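Long-range contacts in oligopeptide-binding protein oppA (Lactococcus lactis, PDB 3DRF), which binds oligopeptides in a voluminous cavity and delivers them to the OppABCDF ABC transporter for uptake into the cell: residues G33-A38 and N251-E256; K96-T101 and V173-M178; T137-N142 and Q481-S486. All coordinates share one frame; numbering follows the deposited sequence.

Interaction 1: G33-A38 and N251-E256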
loop_
_atom_site.group_PDB
_atom_site.type_symbol
_atom_site.label_atom_id
_atom_site.label_comp_id
_atom_site.label_asym_id
_atom_site.label_seq_id
_atom_site.Cartn_x
_atom_site.Cartn_y
_atom_site.Cartn_z
ATOM N N GLY A 33 -20.414 6.336 24.459
ATOM C CA GLY A 33 -21.245 6.257 23.282
ATOM C C GLY A 33 -20.990 5.086 22.344
ATOM O O GLY A 33 -20.125 4.272 22.577
ATOM N N ASN A 34 -21.765 5.064 21.281
ATOM C CA ASN A 34 -21.704 4.007 20.272
ATOM C C ASN A 34 -21.487 4.650 18.913
ATOM O O ASN A 34 -22.372 5.183 18.341
ATOM C CB ASN A 34 -22.995 3.166 20.317
ATOM C CG ASN A 34 -23.154 2.477 21.697
ATOM O OD1 ASN A 34 -22.429 1.599 22.055
ATOM N ND2 ASN A 34 -24.086 2.936 22.470
ATOM N N LEU A 35 -20.258 4.563 18.446
ATOM C CA LEU A 35 -19.835 5.261 17.231
ATOM C C LEU A 35 -20.097 4.404 16.007
ATOM O O LEU A 35 -19.963 3.228 16.059
ATOM C CB LEU A 35 -18.324 5.577 17.351
ATOM C CG LEU A 35 -17.680 6.443 16.243
ATOM C CD1 LEU A 35 -18.063 7.901 16.479
ATOM C CD2 LEU A 35 -16.176 6.312 16.340
ATOM N N LYS A 36 -20.462 5.047 14.930
ATOM C CA LYS A 36 -20.717 4.366 13.672
ATOM C C LYS A 36 -19.756 4.901 12.610
ATOM O O LYS A 36 -19.810 6.057 12.280
ATOM C CB LYS A 36 -22.163 4.613 13.203
ATOM C CG LYS A 36 -23.208 3.908 14.157
ATOM C CD LYS A 36 -24.531 4.001 13.536
ATOM C CE LYS A 36 -24.838 5.440 13.597
ATOM N NZ LYS A 36 -26.267 5.738 13.094
ATOM N N VAL A 37 -18.902 4.041 12.081
ATOM C CA VAL A 37 -17.899 4.402 11.090
ATOM C C VAL A 37 -18.067 3.535 9.852
ATOM O O VAL A 37 -18.434 2.415 9.933
ATOM C CB VAL A 37 -16.451 4.177 11.675
ATOM C CG1 VAL A 37 -15.382 4.801 10.763
ATOM C CG2 VAL A 37 -16.313 4.787 13.065
ATOM N N ALA A 38 -17.767 4.102 8.697
ATOM C CA ALA A 38 -17.656 3.357 7.451
ATOM C C ALA A 38 -16.362 3.666 6.687
ATOM O O ALA A 38 -15.769 4.691 6.826
ATOM C CB ALA A 38 -18.917 3.588 6.532
ATOM N N ASN A 251 -18.369 2.998 24.399
ATOM C CA ASN A 251 -18.893 1.663 24.613
ATOM C C ASN A 251 -18.714 0.745 23.416
ATOM O O ASN A 251 -18.462 -0.401 23.613
ATOM C CB ASN A 251 -20.382 1.751 25.012
ATOM C CG ASN A 251 -20.991 0.398 25.347
ATOM O OD1 ASN A 251 -20.604 -0.239 26.280
ATOM N ND2 ASN A 251 -21.890 -0.019 24.547
ATOM N N SER A 252 -18.879 1.242 22.191
ATOM C CA SER A 252 -18.708 0.367 21.027
ATOM C C SER A 252 -18.397 1.209 19.805
ATOM O O SER A 252 -18.616 2.381 19.800
ATOM C CB SER A 252 -19.939 -0.489 20.774
ATOM O OG SER A 252 -20.978 0.266 20.176
ATOM N N ILE A 253 -17.880 0.542 18.792
ATOM C CA ILE A 253 -17.725 1.083 17.446
ATOM C C ILE A 253 -18.180 0.068 16.424
ATOM O O ILE A 253 -17.732 -1.030 16.495
ATOM C CB ILE A 253 -16.225 1.442 17.116
ATOM C CG1 ILE A 253 -15.643 2.425 18.123
ATOM C CG2 ILE A 253 -16.119 2.001 15.633
ATOM C CD1 ILE A 253 -14.071 2.525 18.128
ATOM N N THR A 254 -19.032 0.441 15.484
ATOM C CA THR A 254 -19.343 -0.428 14.359
ATOM C C THR A 254 -18.559 0.146 13.159
ATOM O O THR A 254 -18.433 1.352 12.981
ATOM C CB THR A 254 -20.853 -0.501 14.109
ATOM O OG1 THR A 254 -21.335 0.811 13.781
ATOM C CG2 THR A 254 -21.521 -1.033 15.361
ATOM N N TYR A 255 -17.992 -0.733 12.371
ATOM C CA TYR A 255 -17.183 -0.306 11.219
ATOM C C TYR A 255 -17.653 -1.127 10.022
ATOM O O TYR A 255 -17.570 -2.317 10.066
ATOM C CB TYR A 255 -15.680 -0.504 11.505
ATOM C CG TYR A 255 -14.733 0.545 10.902
ATOM C CD1 TYR A 255 -14.914 1.052 9.645
ATOM C CD2 TYR A 255 -13.678 1.003 11.607
ATOM C CE1 TYR A 255 -14.043 1.979 9.113
ATOM C CE2 TYR A 255 -12.811 1.939 11.083
ATOM C CZ TYR A 255 -13.017 2.422 9.841
ATOM O OH TYR A 255 -12.189 3.380 9.337
ATOM N N GLU A 256 -18.189 -0.455 9.001
ATOM C CA GLU A 256 -18.880 -1.095 7.886
ATOM C C GLU A 256 -18.316 -0.646 6.553
ATOM O O GLU A 256 -17.944 0.488 6.445
ATOM C CB GLU A 256 -20.420 -0.778 7.922
ATOM C CG GLU A 256 -21.136 -1.145 9.215
ATOM C CD GLU A 256 -22.639 -0.967 9.109
ATOM O OE1 GLU A 256 -23.172 -0.330 8.218
ATOM O OE2 GLU A 256 -23.253 -1.521 9.989
HETATM O O HOH W 1 -21.657 1.407 17.613
HETATM O O HOH W 2 -21.070 1.677 11.272
#

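Interaction 2: K96-T101 and V173-M178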
loop_
_atom_site.group_PDB
_atom_site.type_symbol
_atom_site.label_atom_id
_atom_site.label_comp_id
_atom_site.label_asym_id
_atom_site.label_seq_id
_atom_site.Cartn_x
_atom_site.Cartn_y
_atom_site.Cartn_z
ATOM N N LYS A 96 24.952 -3.564 14.627
ATOM C CA LYS A 96 24.003 -3.674 13.482
ATOM C C LYS A 96 22.758 -4.490 13.870
ATOM O O LYS A 96 22.413 -5.393 13.227
ATOM C CB LYS A 96 24.717 -4.217 12.223
ATOM C CG LYS A 96 26.009 -3.451 11.899
ATOM C CD LYS A 96 26.669 -3.838 10.537
ATOM C CE LYS A 96 27.952 -3.054 10.327
ATOM N NZ LYS A 96 28.597 -3.511 9.046
ATOM N N THR A 97 22.161 -4.088 14.985
ATOM C CA THR A 97 20.983 -4.773 15.502
ATOM C C THR A 97 19.838 -3.774 15.817
ATOM O O THR A 97 20.012 -2.603 15.990
ATOM C CB THR A 97 21.304 -5.604 16.779
ATOM O OG1 THR A 97 21.726 -4.698 17.790
ATOM C CG2 THR A 97 22.460 -6.590 16.556
ATOM N N ALA A 98 18.630 -4.324 15.811
ATOM C CA ALA A 98 17.439 -3.726 16.444
ATOM C C ALA A 98 17.030 -4.655 17.601
ATOM O O ALA A 98 16.968 -5.856 17.450
ATOM C CB ALA A 98 16.276 -3.568 15.443
ATOM N N THR A 99 16.761 -4.053 18.741
ATOM C CA THR A 99 16.278 -4.781 19.898
ATOM C C THR A 99 14.894 -4.247 20.236
ATOM O O THR A 99 14.735 -3.077 20.524
ATOM C CB THR A 99 17.222 -4.598 21.091
ATOM O OG1 THR A 99 18.515 -5.047 20.724
ATOM C CG2 THR A 99 16.748 -5.443 22.278
ATOM N N ILE A 100 13.917 -5.152 20.193
ATOM C CA ILE A 100 12.509 -4.827 20.420
ATOM C C ILE A 100 12.148 -5.312 21.835
ATOM O O ILE A 100 12.367 -6.439 22.162
ATOM C CB ILE A 100 11.583 -5.525 19.346
ATOM C CG1 ILE A 100 11.799 -4.974 17.926
ATOM C CG2 ILE A 100 10.137 -5.339 19.730
ATOM C CD1 ILE A 100 13.039 -5.520 17.220
ATOM N N THR A 101 11.601 -4.416 22.643
ATOM C CA THR A 101 11.129 -4.753 24.008
ATOM C C THR A 101 9.621 -4.533 24.097
ATOM O O THR A 101 9.168 -3.438 24.049
ATOM C CB THR A 101 11.854 -3.877 25.052
ATOM O OG1 THR A 101 13.262 -4.111 24.924
ATOM C CG2 THR A 101 11.442 -4.237 26.473
ATOM N N VAL A 173 17.174 -8.541 16.626
ATOM C CA VAL A 173 17.246 -8.750 15.156
ATOM C C VAL A 173 18.610 -8.287 14.624
ATOM O O VAL A 173 19.001 -7.178 14.795
ATOM C CB VAL A 173 16.122 -7.966 14.420
ATOM C CG1 VAL A 173 16.190 -8.209 12.899
ATOM C CG2 VAL A 173 14.726 -8.306 15.053
ATOM N N GLN A 174 19.335 -9.217 14.037
ATOM C CA GLN A 174 20.663 -8.981 13.468
ATOM C C GLN A 174 20.569 -8.702 11.978
ATOM O O GLN A 174 20.154 -9.529 11.216
ATOM C CB GLN A 174 21.557 -10.231 13.710
ATOM C CG GLN A 174 22.981 -10.089 13.161
ATOM C CD GLN A 174 23.791 -9.046 13.932
ATOM O OE1 GLN A 174 24.086 -9.278 15.054
ATOM N NE2 GLN A 174 24.107 -7.922 13.312
ATOM N N PHE A 175 21.052 -7.542 11.625
ATOM C CA PHE A 175 21.118 -7.120 10.222
ATOM C C PHE A 175 22.505 -7.375 9.631
ATOM O O PHE A 175 23.450 -7.469 10.333
ATOM C CB PHE A 175 20.821 -5.588 10.089
ATOM C CG PHE A 175 19.474 -5.182 10.710
ATOM C CD1 PHE A 175 18.303 -5.681 10.181
ATOM C CD2 PHE A 175 19.434 -4.311 11.764
ATOM C CE1 PHE A 175 17.062 -5.329 10.742
ATOM C CE2 PHE A 175 18.188 -3.945 12.329
ATOM C CZ PHE A 175 17.023 -4.498 11.808
ATOM N N LYS A 176 22.549 -7.407 8.314
ATOM C CA LYS A 176 23.825 -7.279 7.553
ATOM C C LYS A 176 24.361 -5.836 7.616
ATOM O O LYS A 176 25.513 -5.651 7.825
ATOM C CB LYS A 176 23.647 -7.726 6.096
ATOM C CG LYS A 176 23.190 -9.203 5.949
ATOM C CD LYS A 176 22.960 -9.561 4.463
ATOM C CE LYS A 176 22.405 -10.930 4.408
ATOM N NZ LYS A 176 22.086 -11.226 3.012
ATOM N N GLU A 177 23.496 -4.868 7.375
ATOM C CA GLU A 177 23.811 -3.464 7.515
ATOM C C GLU A 177 22.591 -2.707 8.038
ATOM O O GLU A 177 21.440 -3.056 7.834
ATOM C CB GLU A 177 24.212 -2.793 6.148
ATOM C CG GLU A 177 25.397 -3.455 5.389
ATOM C CD GLU A 177 26.721 -3.350 6.141
ATOM O OE1 GLU A 177 26.844 -2.610 7.081
ATOM O OE2 GLU A 177 27.622 -4.047 5.725
ATOM N N MET A 178 22.908 -1.599 8.671
ATOM C CA MET A 178 21.892 -0.603 9.004
ATOM C C MET A 178 21.448 0.099 7.727
ATOM O O MET A 178 22.166 0.140 6.762
ATOM C CB MET A 178 22.454 0.428 9.982
ATOM C CG MET A 178 22.997 -0.167 11.267
ATOM S SD MET A 178 21.809 -1.233 12.207
ATOM C CE MET A 178 20.735 -0.035 13.086
#

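Interaction 3: T137-N142 and Q481-S486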
loop_
_atom_site.group_PDB
_atom_site.type_symbol
_atom_site.label_atom_id
_atom_site.label_comp_id
_atom_site.label_asym_id
_atom_site.label_seq_id
_atom_site.Cartn_x
_atom_site.Cartn_y
_atom_site.Cartn_z
ATOM N N THR A 137 10.189 -9.330 -0.123
ATOM C CA THR A 137 10.825 -8.135 -0.670
ATOM C C THR A 137 12.322 -8.252 -0.367
ATOM O O THR A 137 12.701 -8.911 0.524
ATOM C CB THR A 137 10.228 -6.861 -0.019
ATOM O OG1 THR A 137 11.127 -5.787 -0.337
ATOM C CG2 THR A 137 10.044 -6.999 1.558
ATOM N N ASP A 138 13.158 -7.604 -1.160
ATOM C CA ASP A 138 14.590 -7.625 -0.860
ATOM C C ASP A 138 14.955 -6.913 0.451
ATOM O O ASP A 138 16.044 -7.106 0.967
ATOM C CB ASP A 138 15.399 -7.063 -2.028
ATOM C CG ASP A 138 15.472 -8.034 -3.180
ATOM O OD1 ASP A 138 16.032 -9.120 -2.949
ATOM O OD2 ASP A 138 14.973 -7.720 -4.286
ATOM N N SER A 139 14.043 -6.120 1.015
ATOM C CA SER A 139 14.360 -5.505 2.341
ATOM C C SER A 139 14.597 -6.594 3.397
ATOM O O SER A 139 15.434 -6.454 4.244
ATOM C CB SER A 139 13.196 -4.644 2.817
ATOM O OG SER A 139 12.871 -3.592 1.875
ATOM N N LEU A 140 13.835 -7.678 3.331
ATOM C CA LEU A 140 13.920 -8.766 4.345
ATOM C C LEU A 140 15.181 -9.635 4.211
ATOM O O LEU A 140 15.567 -10.264 5.118
ATOM C CB LEU A 140 12.643 -9.624 4.292
ATOM C CG LEU A 140 11.392 -8.842 4.815
ATOM C CD1 LEU A 140 10.172 -9.741 4.639
ATOM C CD2 LEU A 140 11.520 -8.431 6.306
ATOM N N ALA A 141 15.830 -9.586 3.033
ATOM C CA ALA A 141 17.122 -10.289 2.804
ATOM C C ALA A 141 18.294 -9.756 3.651
ATOM O O ALA A 141 19.270 -10.367 3.826
ATOM C CB ALA A 141 17.468 -10.256 1.314
ATOM N N ASN A 142 18.089 -8.552 4.182
ATOM C CA ASN A 142 19.070 -7.881 5.051
ATOM C C ASN A 142 19.065 -8.338 6.513
ATOM O O ASN A 142 19.921 -7.960 7.238
ATOM C CB ASN A 142 18.930 -6.333 4.898
ATOM C CG ASN A 142 19.871 -5.522 5.831
ATOM O OD1 ASN A 142 21.047 -5.552 5.682
ATOM N ND2 ASN A 142 19.288 -4.812 6.754
ATOM N N GLN A 481 11.161 2.842 -1.686
ATOM C CA GLN A 481 10.213 2.039 -2.470
ATOM C C GLN A 481 10.730 0.643 -2.828
ATOM O O GLN A 481 10.241 0.033 -3.710
ATOM C CB GLN A 481 9.719 2.803 -3.711
ATOM C CG GLN A 481 9.024 4.133 -3.239
ATOM C CD GLN A 481 8.342 4.857 -4.392
ATOM O OE1 GLN A 481 8.694 4.707 -5.557
ATOM N NE2 GLN A 481 7.374 5.659 -4.053
ATOM N N GLN A 482 11.695 0.141 -2.062
ATOM C CA GLN A 482 12.106 -1.280 -2.164
ATOM C C GLN A 482 10.924 -2.208 -2.109
ATOM O O GLN A 482 10.923 -3.164 -2.809
ATOM C CB GLN A 482 13.065 -1.676 -0.999
ATOM C CG GLN A 482 14.472 -0.952 -1.063
ATOM C CD GLN A 482 15.458 -1.697 -1.977
ATOM O OE1 GLN A 482 15.100 -2.522 -2.724
ATOM N NE2 GLN A 482 16.711 -1.324 -1.909
ATOM N N ASP A 483 9.929 -1.905 -1.266
ATOM C CA ASP A 483 8.845 -2.879 -1.048
ATOM C C ASP A 483 7.754 -2.781 -2.149
ATOM O O ASP A 483 6.887 -3.566 -2.187
ATOM C CB ASP A 483 8.295 -2.723 0.387
ATOM C CG ASP A 483 9.315 -3.177 1.474
ATOM O OD1 ASP A 483 10.321 -3.705 1.156
ATOM O OD2 ASP A 483 8.948 -2.970 2.607
ATOM N N LEU A 484 7.883 -1.834 -3.048
ATOM C CA LEU A 484 7.064 -1.761 -4.280
ATOM C C LEU A 484 7.759 -2.349 -5.520
ATOM O O LEU A 484 7.107 -2.899 -6.363
ATOM C CB LEU A 484 6.729 -0.302 -4.573
ATOM C CG LEU A 484 5.902 0.481 -3.532
ATOM C CD1 LEU A 484 5.542 1.840 -4.111
ATOM C CD2 LEU A 484 4.590 -0.247 -3.118
ATOM N N PHE A 485 9.069 -2.169 -5.628
ATOM C CA PHE A 485 9.764 -2.408 -6.913
ATOM C C PHE A 485 10.993 -3.332 -6.865
ATOM O O PHE A 485 11.510 -3.661 -7.872
ATOM C CB PHE A 485 10.174 -1.080 -7.523
ATOM C CG PHE A 485 8.986 -0.208 -7.890
ATOM C CD1 PHE A 485 8.032 -0.626 -8.809
ATOM C CD2 PHE A 485 8.848 1.001 -7.277
ATOM C CE1 PHE A 485 6.945 0.163 -9.098
ATOM C CE2 PHE A 485 7.732 1.850 -7.557
ATOM C CZ PHE A 485 6.792 1.425 -8.458
ATOM N N SER A 486 11.425 -3.758 -5.695
ATOM C CA SER A 486 12.630 -4.623 -5.650
ATOM C C SER A 486 12.384 -5.934 -6.427
ATOM O O SER A 486 11.300 -6.441 -6.521
ATOM C CB SER A 486 13.121 -4.881 -4.199
ATOM O OG SER A 486 12.202 -5.686 -3.441
#

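Interaction 1: G33-A38 and N251-E256
Leu35 pairs with Ile253 and Val37 with Tyr255 in two parallel strands, 34-38 and 252-256, whose axes come within 4.6 Å and run 17° apart. Leu35 and Val37 each give and take one bond, as in parallel pairing: Leu35 N gives to Ser252 O, Leu35 O takes from Thr254 N, Val37 N gives to Thr254 O and Val37 O takes from Glu256 N. Lys36 between them bonds Asp273 on the other side. Where the pairing starts, Gly33 O receives Asn251 N and Ser252 N, the first at 2.8 Å. On the face bearing Asn34, Lys36, Ser252 and Thr254 the chemistry is polar. Asn34 OD1 is gripped twice: Ser252 OG donates at 2.7 Å, and Asn251 ND2 donates at 3.0 Å, nearly straight, to a lone pair, the two amide planes standing 86° apart. One water bridges Leu35 O and Ser252 OG, and a second links Val37 O with Thr254 OG1. The pair lies inside a mixed five-stranded sheet of this solute-binding protein, with strand 234-239 beyond 252-258 and strand 274-276 beyond 34-40. The opposite face, with Leu35, Val37, Ile253 and Tyr255, is mainly apolar. Val37 CG1, anti to the backbone N (chi1 -169°), sits over the Tyr255 ring as a CH-pi contact, 3.7 Å from the centroid and displaced toward the CE1-CZ side. Its other branch, CG2, lies beside Ile253 CG2 at 3.8 Å. The Tyr255 hydroxyl bonds Asn276 in the next strand but one, while Thr61 and Met62 of helix 57-62 pack on the same side chain.

Interaction 2: K96-T101 and V173-M178
Ala98 and Val173 form a hydrogen-bonded antiparallel pair, with Val173 N giving to Ala98 O at 2.8 Å and Ala98 N to Val173 O at 3.1 Å. Thr97 faces Gln174 in the adjoining non-hydrogen-bonded pair, and beyond it Phe175 N donates to Lys96 O at 3.0 Å. On the other side of strand 97-102, Lys96 and Thr97 both face Asp92, a G1 beta bulge in the hairpin with strand 87-92. The Gln174 amide turns back on its own chain: NE2 donates to Phe175 O in the amide plane (174° at the hydrogen) and also to Ser95 O, while Thr97 CG2 touches OE1. One salt bridge crosses the contact. Lys96, extended beyond CG, lies alongside Glu177, and its NZ meets the syn side of OE1 at 2.8 Å, 30° out of the carboxylate plane. The apolar contacts are small: Ala98 CB rests 3.7 Å from Phe175 CE2, and Ile100 CD1 lies 3.9 Å from Val173 CG2. Met178 SD packs against the Lys96 backbone, 3.5 Å from its CA. An alanine in place of Lys96 would probably leave the Glu177 carboxylate without this charged mate and uncover the Lys176 carbonyl, against which CD rests. Backbone bonding thus goes one step past the strand, through Phe175 N and Lys96 O; from Lys176 on, the Lys96 side chain and Met178 make the contact, with the ion pair at its partly exposed end.

Interaction 3: T137-N142 and Q481-S486
Asp483 OD1 receives two hydroxyls from the 137-142 segment, Thr137 OG1 and Ser139 OG, each at 2.7 Å. They reach it from opposite faces of the carboxylate plane: the threonine on the anti side, 33° out of plane, and the serine on the syn side, 29° out. A second link runs through Ser486, whose OG accepts from Asp138 N at 3.1 Å in a nearly straight bond. Two further bonds position these groups. Thr137 OG1, anti to the backbone N (chi1 165°), takes the N-H of Ser139 at 3.2 Å as an ST turn, tying the two hydroxyl-bearing residues together. Ser486 OG gives to Gln482 O at 2.9 Å, and thereby ties the first residue of the helix to Asp138 N across the contact. That carbonyl also takes Ser486 N, from the opposite face. With two donors on one carboxylate oxygen, Asp483 is likely to be stabilised as the charged form. Its side chain and that of Leu484 also pack on a polar side chain of the bound peptide; a polar link here between parts so far apart in sequence is consistent with the closed state of this Venus fly-trap protein. Farther out, Gln482 NE2 bonds Asn506 in helix 499-508. Phe485 packs on that helix and, through Tyr526 and Met530, on helix 516-533; the contact thus joins the loop between helices 116-127 and 146-150 to helix 482-485 and, behind it, helices 499-508 and 516-533.

Overall arrangement
Interactions 2 and 3 are neighbours, with centres about 17 Å apart, and touch directly: Lys176 N probably bonds to Asn142 O and Glu177 O to Asn142 ND2, so the segment after strand 170-174 meets the loop 137-142. Interaction 1 lies apart from both, about 37 Å from interaction 3 and 39 Å from interaction 2 between centres. Interactions 1 and 2 are partly buried sheet pairings in two different sheets, parallel in the mixed one and antiparallel in the other. Interaction 3 is buried, nearer the chain's centre, and pairs no strands; hydroxyls, a carboxylate and one backbone N-H carry it, beside the bound peptide. The salt bridge belongs to interaction 2, the bridging waters to interaction 1.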